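Local coordinates for protein cytochrome C2 (Rhodobacter capsulatus, PDB 1VYD) that carries electrons on a covalently bound heme c, serving as the electron donor to oxidized bacteriochlorophyll in purple photosynthetic bacteria, at residues C16-A21 with G30-P35. The protein carries 1 engineered substitution. Residues are numbered along the deposited sequence; the frame is centred on the assembly and turned at random.
Sequences CHSIIA and GAKTGP. With HEM (protoporphyrin IX containing Fe), chain C.
His17 ND1 donates to Pro35 O at 2.7 Å, while NE2 across the same ring binds the heme iron at 2.1 Å. The acceptor lies close to the imidazole plane, 9° out of it, and the bond also runs in the carbonyl plane of Pro35. Gripped at both nitrogens, the ring is fixed in its rotation; the carbonyl probably lends the axial ligand some imidazolate character, as in other class I cytochromes c. Pro35 CD packs alongside CE1 of His17 at 3.6 Å and reaches the heme at pyrrole D, so that the proline ring fills the corner between imidazole and pyrrole D. Met96 completes the axial pair from the other side of the iron.

Behind the ligand, Cys16, whose SG is covalently attached to the heme as the second cysteine of the CXXCH motif, turns its carbonyl into the loop 30-35. Gly34 N donates to Cys16 O at 2.8 Å from above the carbonyl plane, and Thr33 N adds a weak bond to the same oxygen. The backbone of Gly34 passes close to the imidazole, its C 3.7 Å from His17 ND1.

Farther from the heme, Ser18 OG lies beside its own backbone N (chi1 -64°) and joins three groups: it accepts from Gly30 N at 2.9 Å, donates to Ala31 O at 3.0 Å, and receives a weak bond from Lys32 NZ, whose chain bends at its last torsion. A water ties Ser18 N to Ala31 O and Gly34 O. Ile20 CD1 meets the lysine tip at the exposed margin.

Strand 19-20 continues from this junction, pairing antiparallel with strand 26-28, which leads into the loop 30-35; Ile19, pointing away from 30-35, packs on Tyr110 and Leu111 of helix 104-113.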
loop_
_atom_site.group_PDB
_atom_site.type_symbol
_atom_site.label_atom_id
_atom_site.label_comp_id
_atom_site.label_asym_id
_atom_site.label_seq_id
_atom_site.Cartn_x
_atom_site.Cartn_y
_atom_site.Cartn_z
ATOM N N CYS A 16 -2.426 8.376 7.090
ATOM C CA CYS A 16 -1.665 7.369 7.816
ATOM C C CYS A 16 -0.290 7.064 7.235
ATOM O O CYS A 16 0.579 6.561 7.906
ATOM C CB CYS A 16 -2.450 6.078 7.709
ATOM S SG CYS A 16 -4.033 6.338 8.578
ATOM N N HIS A 17 -0.118 7.370 5.936
ATOM C CA HIS A 17 1.091 7.122 5.215
ATOM C C HIS A 17 1.856 8.340 4.788
ATOM O O HIS A 17 1.267 9.296 4.293
ATOM C CB HIS A 17 0.717 6.389 3.922
ATOM C CG HIS A 17 0.227 4.987 4.102
ATOM N ND1 HIS A 17 1.029 3.919 4.453
ATOM C CD2 HIS A 17 -1.049 4.494 3.964
ATOM C CE1 HIS A 17 0.318 2.802 4.379
ATOM N NE2 HIS A 17 -0.915 3.123 4.072
ATOM N N SER A 18 3.148 8.210 4.621
ATOM C CA SER A 18 4.037 9.139 3.951
ATOM C C SER A 18 4.708 8.497 2.757
ATOM O O SER A 18 4.620 7.302 2.438
ATOM C CB SER A 18 5.151 9.603 4.910
ATOM O OG SER A 18 4.503 10.325 5.955
ATOM N N ILE A 19 5.430 9.356 2.008
ATOM C CA ILE A 19 6.189 8.879 0.847
ATOM C C ILE A 19 7.584 9.537 0.975
ATOM O O ILE A 19 7.759 10.751 0.828
ATOM C CB ILE A 19 5.584 9.135 -0.522
ATOM C CG1 ILE A 19 4.148 8.553 -0.624
ATOM C CG2 ILE A 19 6.465 8.461 -1.574
ATOM C CD1 ILE A 19 3.563 8.619 -2.001
ATOM N N ILE A 20 8.513 8.797 1.575
ATOM C CA ILE A 20 9.852 9.313 1.853
ATOM C C ILE A 20 10.947 8.578 1.105
ATOM O O ILE A 20 11.055 7.359 1.274
ATOM C CB ILE A 20 10.098 9.340 3.383
ATOM C CG1 ILE A 20 9.139 10.418 3.955
ATOM C CG2 ILE A 20 11.498 9.905 3.701
ATOM C CD1 ILE A 20 8.573 10.091 5.294
ATOM N N ALA A 21 11.728 9.300 0.306
ATOM C CA ALA A 21 12.831 8.676 -0.422
ATOM C C ALA A 21 13.940 8.288 0.540
ATOM O O ALA A 21 14.024 8.821 1.634
ATOM C CB ALA A 21 13.403 9.522 -1.532
ATOM N N GLY A 30 3.186 12.831 5.375
ATOM C CA GLY A 30 1.900 12.412 5.898
ATOM C C GLY A 30 2.119 11.975 7.366
ATOM O O GLY A 30 3.133 12.351 7.999
ATOM N N ALA A 31 1.319 10.965 7.731
ATOM C CA ALA A 31 1.480 10.444 9.105
ATOM C C ALA A 31 2.414 9.221 9.054
ATOM O O ALA A 31 2.899 8.783 8.007
ATOM C CB ALA A 31 0.141 10.080 9.721
ATOM N N LYS A 32 2.624 8.632 10.221
ATOM C CA LYS A 32 3.515 7.500 10.374
ATOM C C LYS A 32 2.787 6.350 11.010
ATOM O O LYS A 32 3.486 5.434 11.429
ATOM C CB LYS A 32 4.780 7.972 11.143
ATOM C CG LYS A 32 5.658 8.757 10.126
ATOM C CD LYS A 32 6.528 9.832 10.557
ATOM C CE LYS A 32 7.314 10.573 9.494
ATOM N NZ LYS A 32 6.421 11.264 8.489
ATOM N N THR A 33 1.472 6.189 10.869
ATOM C CA THR A 33 0.898 4.994 11.523
ATOM C C THR A 33 0.682 3.864 10.506
ATOM O O THR A 33 0.505 2.740 10.946
ATOM C CB THR A 33 -0.426 5.395 12.190
ATOM O OG1 THR A 33 -1.116 5.911 11.051
ATOM C CG2 THR A 33 -0.274 6.503 13.263
ATOM N N GLY A 34 0.899 4.141 9.214
ATOM C CA GLY A 34 1.100 3.099 8.217
ATOM C C GLY A 34 2.566 3.281 7.718
ATOM O O GLY A 34 3.192 4.329 7.879
ATOM N N PRO A 35 3.095 2.276 7.037
ATOM C CA PRO A 35 4.439 2.333 6.544
ATOM C C PRO A 35 4.634 3.243 5.337
ATOM O O PRO A 35 3.654 3.564 4.607
ATOM C CB PRO A 35 4.659 0.911 6.025
ATOM C CG PRO A 35 3.321 0.285 5.820
ATOM C CD PRO A 35 2.378 1.006 6.746
HETATM C CHA HEM C . -0.627 -1.006 4.606
HETATM C CHB HEM C . -1.639 1.560 0.589
HETATM C CHC HEM C . -4.768 4.274 3.159
HETATM C CHD HEM C . -3.096 2.252 7.269
HETATM C C1A HEM C . -0.714 -0.572 3.287
HETATM C C2A HEM C . -0.038 -1.165 2.152
HETATM C C3A HEM C . -0.347 -0.459 1.086
HETATM C C4A HEM C . -1.222 0.596 1.495
HETATM C CMA HEM C . 0.027 -0.527 -0.414
HETATM C CAA HEM C . 0.888 -2.423 2.285
HETATM C CBA HEM C . 2.308 -1.960 2.518
HETATM C CGA HEM C . 3.399 -2.996 2.681
HETATM O O1A HEM C . 3.132 -4.226 2.553
HETATM O O2A HEM C . 4.479 -2.507 3.090
HETATM C C1B HEM C . -2.565 2.498 1.003
HETATM C C2B HEM C . -3.205 3.410 0.087
HETATM C C3B HEM C . -4.088 4.109 0.814
HETATM C C4B HEM C . -3.987 3.720 2.183
HETATM C CMB HEM C . -2.865 3.526 -1.438
HETATM C CAB HEM C . -5.137 5.144 0.336
HETATM C CBB HEM C . -5.987 4.801 -0.703
HETATM C C1C HEM C . -4.557 3.945 4.494
HETATM C C2C HEM C . -5.203 4.630 5.606
HETATM C C3C HEM C . -4.771 4.064 6.715
HETATM C C4C HEM C . -3.819 3.025 6.365
HETATM C CMC HEM C . -6.160 5.814 5.376
HETATM C CAC HEM C . -5.201 4.289 8.180
HETATM C CBC HEM C . -6.472 4.656 8.550
HETATM C C1D HEM C . -2.252 1.224 6.888
HETATM C C2D HEM C . -1.717 0.244 7.796
HETATM C C3D HEM C . -1.035 -0.652 7.060
HETATM C C4D HEM C . -1.178 -0.298 5.668
HETATM C CMD HEM C . -1.901 0.331 9.320
HETATM C CAD HEM C . -0.319 -1.927 7.501
HETATM C CBD HEM C . -1.336 -3.105 7.278
HETATM C CGD HEM C . -1.227 -4.271 8.219
HETATM O O1D HEM C . -2.221 -5.037 8.154
HETATM O O2D HEM C . -0.314 -4.346 9.099
HETATM N NA HEM C . -1.422 0.499 2.852
HETATM N NB HEM C . -3.010 2.732 2.267
HETATM N NC HEM C . -3.725 2.959 4.978
HETATM N ND HEM C . -1.942 0.863 5.581
HETATM FE FE HEM C . -2.535 1.751 3.927
HETATM O O HOH W 1 4.213 6.426 6.662
#